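Side-chain contact in envelope polyprotein (PDB 5FXU), which probably forms, as the Gn glycoprotein ectodomain, part of the antigenic envelope surface of Puumala hantavirus: residues T124-G129 with P342-G347. Numbering follows the deposited sequence.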
loop_
_atom_site.group_PDB
_atom_site.type_symbol
_atom_site.label_atom_id
_atom_site.label_comp_id
_atom_site.label_asym_id
_atom_site.label_seq_id
_atom_site.Cartn_x
_atom_site.Cartn_y
_atom_site.Cartn_z
ATOM N N THR A 124 10.010 0.135 -1.697
ATOM C CA THR A 124 9.571 1.156 -0.792
ATOM C C THR A 124 9.364 0.393 0.506
ATOM O O THR A 124 8.569 -0.541 0.574
ATOM C CB THR A 124 8.256 1.849 -1.242
ATOM O OG1 THR A 124 8.493 2.681 -2.390
ATOM C CG2 THR A 124 7.719 2.754 -0.155
ATOM N N VAL A 125 10.107 0.781 1.532
ATOM C CA VAL A 125 10.029 0.128 2.843
ATOM C C VAL A 125 9.040 0.875 3.725
ATOM O O VAL A 125 9.137 2.078 3.854
ATOM C CB VAL A 125 11.409 0.085 3.506
ATOM C CG1 VAL A 125 11.308 -0.437 4.924
ATOM C CG2 VAL A 125 12.334 -0.788 2.688
ATOM N N PHE A 126 8.120 0.137 4.321
ATOM C CA PHE A 126 7.134 0.678 5.250
ATOM C C PHE A 126 7.425 0.134 6.639
ATOM O O PHE A 126 7.632 -1.073 6.800
ATOM C CB PHE A 126 5.731 0.241 4.846
ATOM C CG PHE A 126 5.255 0.867 3.568
ATOM C CD1 PHE A 126 5.508 0.252 2.324
ATOM C CD2 PHE A 126 4.563 2.071 3.576
ATOM C CE1 PHE A 126 5.083 0.836 1.126
ATOM C CE2 PHE A 126 4.152 2.665 2.378
ATOM C CZ PHE A 126 4.417 2.042 1.150
ATOM N N LEU A 127 7.406 1.014 7.643
ATOM C CA LEU A 127 7.564 0.613 9.047
ATOM C C LEU A 127 6.416 1.156 9.832
ATOM O O LEU A 127 6.166 2.359 9.821
ATOM C CB LEU A 127 8.860 1.177 9.566
ATOM C CG LEU A 127 9.211 0.889 11.013
ATOM C CD1 LEU A 127 9.485 -0.586 11.206
ATOM C CD2 LEU A 127 10.439 1.695 11.400
ATOM N N ILE A 128 5.692 0.259 10.490
ATOM C CA ILE A 128 4.514 0.602 11.299
ATOM C C ILE A 128 4.688 -0.026 12.659
ATOM O O ILE A 128 5.061 -1.183 12.766
ATOM C CB ILE A 128 3.253 -0.006 10.699
ATOM C CG1 ILE A 128 3.052 0.516 9.273
ATOM C CG2 ILE A 128 2.019 0.339 11.525
ATOM C CD1 ILE A 128 2.045 -0.289 8.478
ATOM N N GLY A 129 4.390 0.715 13.711
ATOM C CA GLY A 129 4.508 0.146 15.030
ATOM C C GLY A 129 3.970 0.968 16.170
ATOM O O GLY A 129 3.446 2.053 15.983
ATOM N N PRO A 342 -4.366 -2.261 -6.047
ATOM C CA PRO A 342 -2.971 -2.254 -5.641
ATOM C C PRO A 342 -2.784 -2.747 -4.203
ATOM O O PRO A 342 -3.679 -2.560 -3.360
ATOM C CB PRO A 342 -2.585 -0.789 -5.782
ATOM C CG PRO A 342 -3.873 -0.040 -5.531
ATOM C CD PRO A 342 -4.935 -0.903 -6.133
ATOM N N LEU A 343 -1.617 -3.342 -3.932
ATOM C CA LEU A 343 -1.284 -3.863 -2.603
ATOM C C LEU A 343 -1.098 -2.771 -1.563
ATOM O O LEU A 343 -1.489 -2.943 -0.407
ATOM C CB LEU A 343 -0.026 -4.741 -2.640
ATOM C CG LEU A 343 -0.113 -6.082 -3.339
ATOM C CD1 LEU A 343 0.906 -7.015 -2.689
ATOM C CD2 LEU A 343 -1.489 -6.721 -3.325
ATOM N N THR A 344 -0.468 -1.678 -1.974
ATOM C CA THR A 344 -0.338 -0.484 -1.153
ATOM C C THR A 344 -0.790 0.720 -1.952
ATOM O O THR A 344 -0.798 0.684 -3.177
ATOM C CB THR A 344 1.099 -0.232 -0.685
ATOM O OG1 THR A 344 1.906 0.190 -1.797
ATOM C CG2 THR A 344 1.683 -1.494 -0.040
ATOM N N TRP A 345 -1.188 1.764 -1.243
ATOM C CA TRP A 345 -1.731 2.970 -1.862
ATOM C C TRP A 345 -1.398 4.156 -0.971
ATOM O O TRP A 345 -1.659 4.121 0.237
ATOM C CB TRP A 345 -3.254 2.863 -2.030
ATOM C CG TRP A 345 -3.863 4.039 -2.761
ATOM C CD1 TRP A 345 -4.050 4.147 -4.096
ATOM C CD2 TRP A 345 -4.343 5.253 -2.185
ATOM N NE1 TRP A 345 -4.628 5.358 -4.402
ATOM C CE2 TRP A 345 -4.813 6.063 -3.245
ATOM C CE3 TRP A 345 -4.428 5.739 -0.875
ATOM C CZ2 TRP A 345 -5.367 7.344 -3.040
ATOM C CZ3 TRP A 345 -4.984 7.022 -0.658
ATOM C CH2 TRP A 345 -5.448 7.801 -1.735
ATOM N N THR A 346 -0.799 5.174 -1.574
ATOM C CA THR A 346 -0.391 6.376 -0.885
ATOM C C THR A 346 -1.064 7.554 -1.583
ATOM O O THR A 346 -0.994 7.701 -2.810
ATOM C CB THR A 346 1.153 6.520 -0.865
ATOM O OG1 THR A 346 1.736 5.370 -0.217
ATOM C CG2 THR A 346 1.575 7.748 -0.093
ATOM N N GLY A 347 -1.751 8.377 -0.791
ATOM C CA GLY A 347 -2.394 9.582 -1.289
ATOM C C GLY A 347 -2.619 10.607 -0.205
ATOM O O GLY A 347 -2.040 10.518 0.864
#
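Phe126 reaches across to Thr344 and Thr346 where two layers of beta structure face each other near the centre of the Gn head. The strands, 120-130 and 340-354, are not paired here: the closest alpha carbons, CA of Phe126 and CA of Thr344, lie 9.9 Å apart, and no hydrogen bond joins the segments.

The contact is light, with 95 Å² buried in all. Chi1 of -69° sets CG of Phe126 opposite its backbone carbonyl carbon, sending the ring toward strand 340-354, and CE1 meets the methyl CG2 of Thr344 obliquely at 4.3 Å. A long aromatic suits this place because it bridges well-separated backbones, and Phe194 packs edge-to-face with it.

Thr344 suits its place with a methyl and a hydroxyl on one carbon: the methyl meets the ring, and OG1 of this buried residue is hydrogen-bonded to Asp113 of strand 107-116, which pairs with strand 120-130, so this bond also ties the layers together. Trp345 points its CB away from segment 124-129 and gives its indole to helix 249-260, with NE1 hydrogen-bonded to O of Ala261. Beyond it, Thr346 turns back toward Phe126, its OG1 lying near the ring plane, 4.5 Å from CE2 at the edge.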